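Local coordinates for orotidine 5'-phosphate decarboxylase (Pyrococcus horikoshii, PDB 2CZ5), which probably catalyses the decarboxylation of orotidine 5'-monophosphate to uridine 5'-monophosphate, the closing step of de novo UMP synthesis, at residues A[4-9]-A[16-21]; A[25-30]-A[53-58]; A[30-35]-A[58-63]; A[41-46]-A[77-82]; A[70-75]-A[97-102]. All coordinates share one frame; numbering follows the deposited sequence.

Contact 1. Residues A[4-9]-A[16-21]; sequences LALDVY and KIAKSV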
# COMPACT_ATOMS: atom_id res chain seq x y z
N LEU A 4 13.45 8.33 11.95
CA LEU A 4 13.83 6.90 12.06
C LEU A 4 12.83 5.98 11.37
O LEU A 4 11.66 5.89 11.77
CB LEU A 4 13.94 6.50 13.54
CG LEU A 4 14.21 5.01 13.84
CD1 LEU A 4 15.57 4.63 13.29
CD2 LEU A 4 14.16 4.75 15.35
N ALA A 5 13.27 5.31 10.30
CA ALA A 5 12.39 4.39 9.60
C ALA A 5 12.55 3.08 10.36
O ALA A 5 13.50 2.34 10.12
CB ALA A 5 12.83 4.23 8.15
N LEU A 6 11.64 2.82 11.30
CA LEU A 6 11.71 1.62 12.14
C LEU A 6 11.11 0.40 11.49
O LEU A 6 10.05 -0.09 11.92
CB LEU A 6 10.99 1.86 13.47
CG LEU A 6 11.82 1.94 14.74
CD1 LEU A 6 10.84 1.92 15.90
CD2 LEU A 6 12.82 0.78 14.85
N ASP A 7 11.78 -0.12 10.48
CA ASP A 7 11.23 -1.25 9.78
C ASP A 7 11.68 -2.60 10.29
O ASP A 7 12.50 -3.27 9.67
CB ASP A 7 11.51 -1.11 8.28
CG ASP A 7 10.96 0.20 7.71
OD1 ASP A 7 9.84 0.61 8.12
OD2 ASP A 7 11.63 0.80 6.86
N VAL A 8 11.14 -2.95 11.46
CA VAL A 8 11.38 -4.24 12.11
C VAL A 8 9.98 -4.76 12.44
O VAL A 8 9.01 -4.00 12.43
CB VAL A 8 12.22 -4.09 13.41
CG1 VAL A 8 13.60 -3.50 13.08
CG2 VAL A 8 11.49 -3.25 14.43
N TYR A 9 9.87 -6.06 12.71
CA TYR A 9 8.58 -6.67 13.01
C TYR A 9 8.17 -6.64 14.48
O TYR A 9 7.00 -6.42 14.80
CB TYR A 9 8.57 -8.15 12.63
CG TYR A 9 8.76 -8.46 11.17
CD1 TYR A 9 7.97 -7.85 10.20
CD2 TYR A 9 9.70 -9.40 10.77
CE1 TYR A 9 8.11 -8.18 8.85
CE2 TYR A 9 9.85 -9.74 9.43
CZ TYR A 9 9.05 -9.13 8.48
OH TYR A 9 9.19 -9.48 7.16
N LYS A 16 12.75 -0.68 22.07
CA LYS A 16 14.08 -0.57 22.65
C LYS A 16 15.00 0.28 21.75
O LYS A 16 15.76 1.10 22.26
CB LYS A 16 14.69 -1.96 22.86
CG LYS A 16 16.12 -1.90 23.37
CD LYS A 16 16.85 -3.25 23.26
CE LYS A 16 16.52 -4.19 24.42
NZ LYS A 16 17.50 -5.33 24.50
N ILE A 17 14.94 0.07 20.44
CA ILE A 17 15.76 0.83 19.52
C ILE A 17 15.32 2.31 19.54
O ILE A 17 16.15 3.21 19.59
CB ILE A 17 15.62 0.31 18.07
CG1 ILE A 17 16.35 -1.03 17.90
CG2 ILE A 17 16.22 1.31 17.09
CD1 ILE A 17 16.20 -1.60 16.53
N ALA A 18 14.01 2.54 19.51
CA ALA A 18 13.50 3.92 19.49
C ALA A 18 13.88 4.73 20.73
O ALA A 18 14.21 5.92 20.63
CB ALA A 18 11.96 3.89 19.33
N LYS A 19 13.81 4.10 21.90
CA LYS A 19 14.17 4.80 23.13
C LYS A 19 15.66 5.08 23.15
O LYS A 19 16.08 6.15 23.58
CB LYS A 19 13.79 3.98 24.36
CG LYS A 19 12.29 3.82 24.56
CD LYS A 19 11.98 2.84 25.69
CE LYS A 19 12.09 3.51 27.05
NZ LYS A 19 13.46 3.99 27.33
N SER A 20 16.46 4.14 22.66
CA SER A 20 17.91 4.35 22.66
C SER A 20 18.41 5.45 21.72
O SER A 20 19.49 5.98 21.94
CB SER A 20 18.66 3.04 22.33
OG SER A 20 18.62 2.76 20.94
N VAL A 21 17.64 5.82 20.70
CA VAL A 21 18.09 6.87 19.78
C VAL A 21 17.23 8.12 19.84
O VAL A 21 17.46 9.06 19.10
CB VAL A 21 18.09 6.37 18.29
CG1 VAL A 21 18.75 4.97 18.20
CG2 VAL A 21 16.65 6.32 17.73
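Ile17 is the first residue of 16-21 to meet Leu4 and Leu6, and it does so through CG2, the methyl branch beside its own carbonyl carbon. That methyl lies 4.1 Å from Leu6 CD2, the two side chains sliding past each other in opposite directions, and 4.4 Å from Leu4 CD2. Ala18 comes next. Its CB reaches the other branch of Leu6, CD1, at 4.1 Å, while its CA sits 4.3 Å from Leu4 CD2. Leu6 thus divides its methyls between consecutive helix residues, with chi1 at -111°, well off a staggered position. Ser20 turns back on its own helix instead: its OG donates to Ile17 O at 2.9 Å, tilted 27° from the carbonyl plane. Val21 ends the series, with CG2 lodged between its backbone N and carbonyl carbon and 3.8 Å from Leu4 CD2; the side chains of Leu4 and Val21 cross at about a right angle. Strand 2-5 and helix 11-21 are the first two elements of a beta-alpha-beta unit completed by strand 27-31. Beyond the strand the chain passes through inverse gamma turns centred on Leu6 and Asp7, the latter a substrate-binding residue. Since methyl groups alone make the contact between the side chains, its hold depends on complementary shape and burial, with no directional bond to fix the helix against 4-9.

Contact 2. Residues A[25-30]-A[53-58]; sequences ISMIKV and EIIADL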
# COMPACT_ATOMS: atom_id res chain seq x y z
N ILE A 25 16.81 11.93 17.25
CA ILE A 25 15.87 11.94 16.14
C ILE A 25 14.72 12.91 16.36
O ILE A 25 14.48 13.35 17.48
CB ILE A 25 15.28 10.54 15.90
CG1 ILE A 25 14.38 10.13 17.06
CG2 ILE A 25 16.40 9.55 15.70
CD1 ILE A 25 13.58 8.85 16.81
N SER A 26 14.03 13.23 15.28
CA SER A 26 12.91 14.15 15.36
C SER A 26 11.56 13.43 15.30
O SER A 26 10.62 13.82 15.99
CB SER A 26 12.99 15.18 14.24
OG SER A 26 14.06 16.08 14.47
N MET A 27 11.47 12.38 14.49
CA MET A 27 10.22 11.64 14.36
C MET A 27 10.54 10.18 14.13
O MET A 27 11.66 9.84 13.77
CB MET A 27 9.41 12.12 13.16
CG MET A 27 9.06 13.61 13.16
SD MET A 27 7.83 13.90 11.87
CE MET A 27 7.83 15.75 11.83
N ILE A 28 9.54 9.33 14.31
CA ILE A 28 9.69 7.89 14.07
C ILE A 28 8.70 7.56 12.96
O ILE A 28 7.54 7.96 13.02
CB ILE A 28 9.33 7.06 15.30
CG1 ILE A 28 10.32 7.34 16.44
CG2 ILE A 28 9.34 5.57 14.93
CD1 ILE A 28 9.85 6.82 17.79
N LYS A 29 9.16 6.85 11.93
CA LYS A 29 8.30 6.48 10.81
C LYS A 29 8.02 4.98 10.88
O LYS A 29 8.94 4.16 10.87
CB LYS A 29 8.99 6.82 9.49
CG LYS A 29 8.14 6.59 8.25
CD LYS A 29 8.82 7.15 6.98
CE LYS A 29 10.08 6.37 6.56
NZ LYS A 29 9.77 4.96 6.14
N VAL A 30 6.73 4.65 10.97
CA VAL A 30 6.27 3.27 11.07
C VAL A 30 5.67 2.88 9.72
O VAL A 30 4.91 3.65 9.11
CB VAL A 30 5.18 3.14 12.19
CG1 VAL A 30 4.68 1.70 12.28
CG2 VAL A 30 5.76 3.58 13.53
N GLU A 53 6.91 12.73 17.35
CA GLU A 53 5.80 12.51 16.43
C GLU A 53 5.99 11.27 15.57
O GLU A 53 7.12 10.87 15.29
CB GLU A 53 5.61 13.73 15.55
CG GLU A 53 5.24 14.96 16.35
CD GLU A 53 4.71 16.06 15.48
OE1 GLU A 53 3.62 16.59 15.79
OE2 GLU A 53 5.38 16.40 14.48
N ILE A 54 4.87 10.68 15.16
CA ILE A 54 4.90 9.46 14.35
C ILE A 54 4.36 9.64 12.94
O ILE A 54 3.25 10.12 12.75
CB ILE A 54 4.03 8.33 14.98
CG1 ILE A 54 4.39 8.09 16.45
CG2 ILE A 54 4.16 7.06 14.15
CD1 ILE A 54 5.82 7.70 16.70
N ILE A 55 5.15 9.23 11.94
CA ILE A 55 4.70 9.28 10.56
C ILE A 55 4.31 7.85 10.21
O ILE A 55 5.09 6.92 10.46
CB ILE A 55 5.83 9.68 9.58
CG1 ILE A 55 6.32 11.10 9.88
CG2 ILE A 55 5.34 9.56 8.14
CD1 ILE A 55 7.57 11.49 9.06
N ALA A 56 3.12 7.66 9.65
CA ALA A 56 2.71 6.31 9.22
C ALA A 56 3.02 6.23 7.72
O ALA A 56 2.30 6.80 6.89
CB ALA A 56 1.20 6.10 9.47
N ASP A 57 4.10 5.54 7.38
CA ASP A 57 4.49 5.38 5.97
C ASP A 57 3.73 4.18 5.40
O ASP A 57 4.20 3.02 5.39
CB ASP A 57 6.00 5.20 5.86
CG ASP A 57 6.49 5.26 4.41
OD1 ASP A 57 5.67 5.23 3.45
OD2 ASP A 57 7.72 5.34 4.23
N LEU A 58 2.53 4.47 4.92
CA LEU A 58 1.66 3.46 4.39
C LEU A 58 1.59 3.38 2.87
O LEU A 58 0.98 2.45 2.34
CB LEU A 58 0.26 3.68 4.96
CG LEU A 58 0.19 3.82 6.49
CD1 LEU A 58 -1.24 4.08 6.90
CD2 LEU A 58 0.73 2.53 7.16
O HOH W 1 8.47 14.87 17.36
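Lys29 and Asp57 bring their side chains together on the inner face of the barrel, where Lys29 NZ donates to Asp57 OD2 at 2.8 Å in a salt bridge. The bond uses the anti lone pair, the one turned away from OD1, and leaves OD1 to pair with Lys59. Lys29 sets off extended and then bends at chi3 and chi4 (69° and 65°), which brings its ammonium round to the side of OD2 turned away from OD1, while Lys29 CG rests 3.5 Å from Asp57 CB. The same ammonium also hydrogen-bonds a citrate, probably from the crystallisation liquor, which may mark the pocket in which Lys29 binds substrate. Further back on this face, Met27 and Glu53 run side by side in the same direction, and Met27 SD lies 3.7 Å from Ile55 CD1. The carboxylate of Glu53 has its polar partner in the hydroxyl of Tyr81, on the next strand.

The frame for these side chains is a pair of neighbouring parallel strands, 27-31 and 53-60, in the eight-stranded TIM barrel. Ile28 N bonds to Glu53 O, Ile55 N to Ile28 O, and Val30 N to Ile55 O at 2.8 Å, after which Asp57 N closes on Val30 O.

On the opposite, helix-facing side, Ile54 serves two residues with two branches: CD1 meets Ile28 CB at 3.8 Å, and CG2 meets Val30 CG2 at 3.9 Å, with Val30 and Ile54 both against Leu46 of helix 42-50. At the strands' beginning a water takes over from direct pairing, donating to Ser26 O at 2.8 Å and accepting from Glu53 N.

Contact 3. Residues A[30-35]-A[58-63]; sequences VNWPLI and LKLADI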
# COMPACT_ATOMS: atom_id res chain seq x y z
N VAL A 30 6.73 4.65 10.97
CA VAL A 30 6.27 3.27 11.07
C VAL A 30 5.67 2.88 9.72
O VAL A 30 4.91 3.65 9.11
CB VAL A 30 5.18 3.14 12.19
CG1 VAL A 30 4.68 1.70 12.28
CG2 VAL A 30 5.76 3.58 13.53
N ASN A 31 6.01 1.69 9.24
CA ASN A 31 5.51 1.21 7.96
C ASN A 31 4.73 -0.09 8.25
O ASN A 31 4.59 -0.50 9.41
CB ASN A 31 6.70 0.95 7.02
CG ASN A 31 6.31 0.98 5.53
OD1 ASN A 31 5.31 0.39 5.13
ND2 ASN A 31 7.13 1.65 4.72
N TRP A 32 4.22 -0.73 7.22
CA TRP A 32 3.43 -1.94 7.41
C TRP A 32 4.16 -3.09 8.12
O TRP A 32 3.53 -3.88 8.82
CB TRP A 32 2.85 -2.41 6.06
CG TRP A 32 1.87 -1.43 5.42
CD1 TRP A 32 2.03 -0.78 4.23
CD2 TRP A 32 0.56 -1.06 5.90
NE1 TRP A 32 0.91 -0.03 3.94
CE2 TRP A 32 -0.00 -0.18 4.94
CE3 TRP A 32 -0.18 -1.39 7.04
CZ2 TRP A 32 -1.28 0.37 5.10
CZ3 TRP A 32 -1.46 -0.83 7.20
CH2 TRP A 32 -1.99 0.04 6.23
N PRO A 33 5.50 -3.21 7.97
CA PRO A 33 6.15 -4.32 8.68
C PRO A 33 5.92 -4.31 10.18
O PRO A 33 5.58 -5.33 10.79
CB PRO A 33 7.63 -4.12 8.34
CG PRO A 33 7.57 -3.57 6.97
CD PRO A 33 6.45 -2.54 7.08
N LEU A 34 6.10 -3.15 10.79
CA LEU A 34 5.92 -3.04 12.24
C LEU A 34 4.46 -3.08 12.66
O LEU A 34 4.14 -3.62 13.72
CB LEU A 34 6.59 -1.77 12.76
CG LEU A 34 6.56 -1.51 14.27
CD1 LEU A 34 7.26 -2.66 15.05
CD2 LEU A 34 7.26 -0.19 14.54
N ILE A 35 3.57 -2.52 11.84
CA ILE A 35 2.16 -2.55 12.20
C ILE A 35 1.68 -4.01 12.13
O ILE A 35 0.90 -4.44 12.98
CB ILE A 35 1.32 -1.66 11.27
CG1 ILE A 35 1.56 -0.18 11.63
CG2 ILE A 35 -0.17 -2.03 11.40
CD1 ILE A 35 1.07 0.80 10.57
N LEU A 58 2.53 4.47 4.92
CA LEU A 58 1.66 3.46 4.39
C LEU A 58 1.59 3.38 2.87
O LEU A 58 0.98 2.45 2.34
CB LEU A 58 0.26 3.68 4.96
CG LEU A 58 0.19 3.82 6.49
CD1 LEU A 58 -1.24 4.08 6.90
CD2 LEU A 58 0.73 2.53 7.16
N LYS A 59 2.23 4.34 2.18
CA LYS A 59 2.21 4.39 0.72
C LYS A 59 0.77 4.18 0.26
O LYS A 59 0.51 3.37 -0.64
CB LYS A 59 3.09 3.29 0.11
CG LYS A 59 4.58 3.33 0.48
CD LYS A 59 5.25 4.61 0.00
CE LYS A 59 6.79 4.51 0.04
NZ LYS A 59 7.30 4.18 1.39
N LEU A 60 -0.18 4.90 0.87
CA LEU A 60 -1.59 4.70 0.51
C LEU A 60 -1.80 4.90 -0.99
O LEU A 60 -1.39 5.92 -1.57
CB LEU A 60 -2.52 5.60 1.35
CG LEU A 60 -2.54 5.34 2.87
CD1 LEU A 60 -3.70 6.09 3.48
CD2 LEU A 60 -2.70 3.83 3.17
N ALA A 61 -2.44 3.91 -1.60
CA ALA A 61 -2.66 3.91 -3.04
C ALA A 61 -3.96 3.19 -3.42
O ALA A 61 -3.97 2.36 -4.34
CB ALA A 61 -1.46 3.23 -3.72
N ASP A 62 -5.04 3.50 -2.71
CA ASP A 62 -6.33 2.88 -2.98
C ASP A 62 -7.35 3.93 -3.37
O ASP A 62 -7.02 5.13 -3.50
CB ASP A 62 -6.82 2.12 -1.74
CG ASP A 62 -7.49 0.80 -2.10
OD1 ASP A 62 -8.52 0.81 -2.81
OD2 ASP A 62 -6.97 -0.25 -1.66
N ILE A 63 -8.58 3.48 -3.57
CA ILE A 63 -9.65 4.40 -3.93
C ILE A 63 -9.95 5.25 -2.70
O ILE A 63 -9.64 4.87 -1.57
CB ILE A 63 -10.95 3.65 -4.34
CG1 ILE A 63 -11.52 2.86 -3.16
CG2 ILE A 63 -10.65 2.72 -5.52
CD1 ILE A 63 -12.79 2.05 -3.50
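Trp32 and Leu58 meet just where the backbones part: the CA atoms of Asn31 and Leu58 are 5.7 Å apart, one chain turning into helix 32-38 while the other continues into Lys59, whose phi and psi are both positive. The indole lies across Leu58 and grips it in two ways. Leu58 CD2 sits over the centre of the six-membered ring, 3.5 Å from its centroid and 11° off the normal, a CH-pi contact. At the same time Trp32 NE1 donates to Leu58 O at 3.0 Å, a bent bond with the oxygen 24° out of the ring plane. Together they fix the rotation of the indole. Leu60 CD2 touches the ring at its edge, 4.2 Å from Trp32 CZ2, and Ile35 CD1 reaches Leu58 CD2 at 3.8 Å. Asn31 OD1 accepts from Trp32 N at 2.6 Å, in the carbonyl plane, which steadies the amide. Its ND2 lies 4.2 Å from NZ of Lys59, the proton donor of the active site, and both nitrogens reach OD2 of Asp62 of the second subunit, so the dimer probably helps to build the catalytic centre. Trp32 also stacks on Trp32 of that subunit. Within the chain, Ile70 and Val74 of helix 64-76 cover Leu58, Leu60 leans on Val82 and Val84 of strand 81-85, and Leu34 packs against helix 42-50.

Contact 4. Residues A[41-46]-A[77-82]; sequences DIIRRL and AGADYV
Arg44 NH2 makes a weak hydrogen bond to Gly76 O and lies, without further bonding, against the peptide that joins Ala77 to Gly78, 3.3 Å from Ala77 C. The guanidinium presents one face to Ala77 O, which stands 3.4 Å above its plane and toward its rim. This is no hydrogen bond, because the N-H groups point the wrong way. Arg44 gets there by leaving its helix with CG anti to the backbone N (chi1 -174°) and bending at chi3 (-65°). Alongside, Ile43 works with its CG2 branch, which rests 3.5 Å from Ala77 O and 3.5 Å from Gly78 C; its other end, CD1, is 4.3 Å from Ala79 CB. Gly78, at positive phi, ends helix 64-76 in a Schellman motif, and its bare backbone allows both side chains of helix 42-50 to come close. After it the chain leads into strand 81-85, and Val74 of helix 64-76 touches both Ile43 and Ala79. The contact therefore joins a buried isoleucine pressed on the peptide atoms of the turn to an exposed guanidinium with one face toward Ala77 O. The positive guanidinium probably interacts favourably with carbonyl oxygens gathered at a helix C-terminus, where the dipole end is negative.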
# COMPACT_ATOMS: atom_id res chain seq x y z
N ASP A 41 -1.51 -0.59 17.33
CA ASP A 41 -1.38 0.12 18.60
C ASP A 41 0.09 0.38 18.93
O ASP A 41 0.41 1.04 19.92
CB ASP A 41 -2.07 -0.66 19.73
CG ASP A 41 -1.61 -2.10 19.81
OD1 ASP A 41 -0.68 -2.40 20.60
OD2 ASP A 41 -2.18 -2.95 19.07
N ILE A 42 1.00 -0.11 18.10
CA ILE A 42 2.40 0.14 18.36
C ILE A 42 2.70 1.62 18.10
O ILE A 42 3.70 2.15 18.60
CB ILE A 42 3.36 -0.72 17.51
CG1 ILE A 42 4.79 -0.44 17.98
CG2 ILE A 42 3.18 -0.43 16.03
CD1 ILE A 42 5.77 -1.51 17.70
N ILE A 43 1.84 2.28 17.33
CA ILE A 43 2.02 3.71 17.06
C ILE A 43 1.90 4.44 18.40
O ILE A 43 2.77 5.21 18.79
CB ILE A 43 0.95 4.23 16.07
CG1 ILE A 43 1.28 3.75 14.65
CG2 ILE A 43 0.89 5.78 16.08
CD1 ILE A 43 0.21 4.05 13.64
N ARG A 44 0.80 4.16 19.10
CA ARG A 44 0.53 4.77 20.40
C ARG A 44 1.64 4.45 21.40
O ARG A 44 2.12 5.33 22.13
CB ARG A 44 -0.83 4.26 20.90
CG ARG A 44 -1.33 4.90 22.17
CD ARG A 44 -2.85 4.73 22.31
NE ARG A 44 -3.61 5.44 21.27
CZ ARG A 44 -3.41 6.71 20.90
NH1 ARG A 44 -2.46 7.44 21.47
NH2 ARG A 44 -4.19 7.25 19.97
N ARG A 45 2.05 3.18 21.44
CA ARG A 45 3.10 2.76 22.35
C ARG A 45 4.40 3.49 22.08
O ARG A 45 5.06 3.94 23.02
CB ARG A 45 3.33 1.24 22.24
CG ARG A 45 2.24 0.42 22.91
CD ARG A 45 2.20 -1.02 22.39
NE ARG A 45 3.36 -1.82 22.78
CZ ARG A 45 3.68 -2.97 22.20
NH1 ARG A 45 4.75 -3.65 22.62
NH2 ARG A 45 2.95 -3.44 21.19
N LEU A 46 4.78 3.63 20.81
CA LEU A 46 6.02 4.32 20.47
C LEU A 46 5.95 5.77 20.93
O LEU A 46 6.94 6.33 21.41
CB LEU A 46 6.29 4.28 18.97
CG LEU A 46 6.86 2.98 18.41
CD1 LEU A 46 6.66 2.95 16.90
CD2 LEU A 46 8.33 2.85 18.80
N ALA A 77 -5.22 6.03 15.74
CA ALA A 77 -4.33 5.23 16.58
C ALA A 77 -3.14 6.06 17.03
O ALA A 77 -2.22 5.56 17.66
CB ALA A 77 -3.85 3.99 15.80
N GLY A 78 -3.15 7.35 16.69
CA GLY A 78 -2.07 8.22 17.09
C GLY A 78 -1.07 8.69 16.04
O GLY A 78 -0.12 9.39 16.38
N ALA A 79 -1.25 8.35 14.77
CA ALA A 79 -0.30 8.82 13.75
C ALA A 79 -0.43 10.33 13.56
O ALA A 79 -1.55 10.85 13.54
CB ALA A 79 -0.57 8.12 12.42
N ASP A 80 0.69 11.02 13.41
CA ASP A 80 0.68 12.48 13.20
C ASP A 80 0.70 12.86 11.71
O ASP A 80 0.29 13.97 11.33
CB ASP A 80 1.87 13.12 13.91
CG ASP A 80 1.78 12.98 15.41
OD1 ASP A 80 0.87 13.60 16.00
OD2 ASP A 80 2.59 12.24 15.99
N TYR A 81 1.20 11.95 10.89
CA TYR A 81 1.27 12.13 9.43
C TYR A 81 1.10 10.78 8.76
O TYR A 81 1.46 9.75 9.34
CB TYR A 81 2.64 12.68 9.00
CG TYR A 81 3.10 13.88 9.78
CD1 TYR A 81 3.77 13.73 10.98
CD2 TYR A 81 2.84 15.17 9.31
CE1 TYR A 81 4.17 14.83 11.72
CE2 TYR A 81 3.24 16.28 10.05
CZ TYR A 81 3.90 16.10 11.25
OH TYR A 81 4.29 17.17 12.01
N VAL A 82 0.54 10.79 7.55
CA VAL A 82 0.37 9.57 6.78
C VAL A 82 0.98 9.82 5.41
O VAL A 82 0.76 10.87 4.79
CB VAL A 82 -1.14 9.17 6.62
CG1 VAL A 82 -1.30 8.12 5.52
CG2 VAL A 82 -1.69 8.62 7.92

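Contact 5. Residues A[70-75]-A[97-102]; sequences IARKVF and KELGEI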
# COMPACT_ATOMS: atom_id res chain seq x y z
N ILE A 70 -8.59 3.58 6.07
CA ILE A 70 -7.25 3.33 6.59
C ILE A 70 -6.74 4.57 7.33
O ILE A 70 -6.23 4.48 8.45
CB ILE A 70 -6.26 2.95 5.45
CG1 ILE A 70 -6.67 1.62 4.79
CG2 ILE A 70 -4.82 2.82 6.02
CD1 ILE A 70 -6.06 1.40 3.41
N ALA A 71 -6.88 5.73 6.71
CA ALA A 71 -6.40 6.94 7.37
C ALA A 71 -7.09 7.14 8.71
O ALA A 71 -6.44 7.38 9.73
CB ALA A 71 -6.62 8.16 6.48
N ARG A 72 -8.41 7.06 8.73
CA ARG A 72 -9.16 7.24 9.97
C ARG A 72 -8.65 6.31 11.06
O ARG A 72 -8.49 6.71 12.21
CB ARG A 72 -10.65 6.99 9.74
CG ARG A 72 -11.53 7.95 10.52
CD ARG A 72 -12.72 7.25 11.14
NE ARG A 72 -13.37 6.34 10.20
CZ ARG A 72 -14.25 5.41 10.57
NH1 ARG A 72 -14.58 5.28 11.86
NH2 ARG A 72 -14.78 4.59 9.67
N LYS A 73 -8.41 5.05 10.70
CA LYS A 73 -7.91 4.09 11.68
C LYS A 73 -6.50 4.43 12.19
O LYS A 73 -6.23 4.40 13.40
CB LYS A 73 -7.90 2.69 11.08
CG LYS A 73 -7.32 1.63 12.01
CD LYS A 73 -8.22 1.39 13.23
CE LYS A 73 -7.84 0.11 13.96
NZ LYS A 73 -8.81 -0.24 15.05
N VAL A 74 -5.60 4.75 11.27
CA VAL A 74 -4.23 5.04 11.64
C VAL A 74 -4.04 6.37 12.36
O VAL A 74 -3.28 6.45 13.35
CB VAL A 74 -3.32 4.91 10.41
CG1 VAL A 74 -1.91 5.34 10.73
CG2 VAL A 74 -3.32 3.43 9.98
N PHE A 75 -4.74 7.41 11.91
CA PHE A 75 -4.67 8.71 12.58
C PHE A 75 -5.32 8.51 13.97
O PHE A 75 -4.83 9.01 14.98
CB PHE A 75 -5.46 9.78 11.81
CG PHE A 75 -4.71 10.38 10.64
CD1 PHE A 75 -3.43 10.92 10.81
CD2 PHE A 75 -5.29 10.44 9.38
CE1 PHE A 75 -2.74 11.51 9.73
CE2 PHE A 75 -4.62 11.02 8.30
CZ PHE A 75 -3.33 11.56 8.48
N LYS A 97 -6.10 13.52 3.48
CA LYS A 97 -5.83 14.86 4.01
C LYS A 97 -6.97 15.43 4.84
O LYS A 97 -6.75 16.20 5.77
CB LYS A 97 -5.50 15.81 2.85
CG LYS A 97 -4.94 17.17 3.31
CD LYS A 97 -4.63 18.04 2.10
CE LYS A 97 -3.78 19.25 2.50
NZ LYS A 97 -4.47 20.11 3.51
N GLU A 98 -8.20 15.07 4.52
CA GLU A 98 -9.32 15.59 5.28
C GLU A 98 -9.34 15.03 6.70
O GLU A 98 -10.02 15.56 7.59
CB GLU A 98 -10.64 15.28 4.55
CG GLU A 98 -10.58 15.73 3.10
CD GLU A 98 -11.81 15.40 2.29
OE1 GLU A 98 -12.46 14.37 2.57
OE2 GLU A 98 -12.10 16.16 1.36
N LEU A 99 -8.57 13.97 6.94
CA LEU A 99 -8.52 13.38 8.28
C LEU A 99 -7.22 13.69 9.06
O LEU A 99 -7.16 13.51 10.27
CB LEU A 99 -8.68 11.85 8.19
CG LEU A 99 -10.07 11.26 7.92
CD1 LEU A 99 -9.92 9.83 7.39
CD2 LEU A 99 -10.89 11.28 9.21
N GLY A 100 -6.18 14.14 8.37
CA GLY A 100 -4.94 14.44 9.07
C GLY A 100 -3.85 14.93 8.14
O GLY A 100 -4.05 14.99 6.93
N GLU A 101 -2.69 15.28 8.68
CA GLU A 101 -1.62 15.79 7.83
C GLU A 101 -0.99 14.68 7.00
O GLU A 101 -0.87 13.52 7.44
CB GLU A 101 -0.57 16.52 8.67
CG GLU A 101 -1.15 17.71 9.41
CD GLU A 101 -0.12 18.77 9.74
OE1 GLU A 101 0.27 19.53 8.82
OE2 GLU A 101 0.31 18.84 10.90
N ILE A 102 -0.59 15.04 5.79
CA ILE A 102 -0.01 14.08 4.86
C ILE A 102 1.33 14.48 4.26
O ILE A 102 1.74 15.65 4.25
CB ILE A 102 -0.97 13.83 3.69
CG1 ILE A 102 -1.37 15.18 3.08
CG2 ILE A 102 -2.21 13.08 4.15
CD1 ILE A 102 -1.74 15.08 1.61
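Phe75 and Gly100 form the dense part of this contact. The ring's face lies against Gly100 CA, 3.6 Å from the ring centroid and 23° off the normal, a CH-pi contact displaced toward the rim. Leu99 O lies over the same face, 3.7 Å from Phe75 CD2. In the ring plane, at the edge, Glu101 O comes to 3.3 Å from Phe75 CZ, where the weakly positive ring hydrogens would favour an oxygen. Phe75 thus touches three successive residues of the loop. Gly100 is almost fully extended at this point and has no side chain to keep the ring away.

One turn back along helix 64-76, Leu99 spreads its two methyls over the helix. CD1 stays close in, 3.8 Å from the buried Ala71 CB and 3.4 Å from Arg72 N. The solvent side begins at Arg72 and the outer part of Leu99, both exposed, where Leu99 CD2 lies 3.6 Å from Arg72 CG. Of the Arg72 side chain, CB and CG make the contact, and the guanidinium leads away from the loop. Val96 of helix 90-97 also touches Ala71 and Phe75, and Val82 of strand 81-85 meets the ring. The arrangement belongs to the outer layer of a TIM barrel: one helix packs against the turn that follows its neighbour, where the chain leaves helix 90-97 and enters strand 101-105.

In the fold
From the N terminus, contact 1 closes the short loop from strand 2-5 to helix 11-21, before any other contact opens. Contact 2 then joins the neighbouring strands 27-31 and 53-60 and touches contact 1 where Leu4 pairs with Lys29. Contact 3 shares Val30 and Leu58 with contact 2 and crosses it in the chain; it takes up where the pairing ends, toward the active site and the subunit interface. Contact 4 crosses both, tying helix 42-50 to the turn before strand 81-85. Contact 5 crosses contact 4 and extends the outer layer to strand 101-105. Together they trace the first five strands of the barrel.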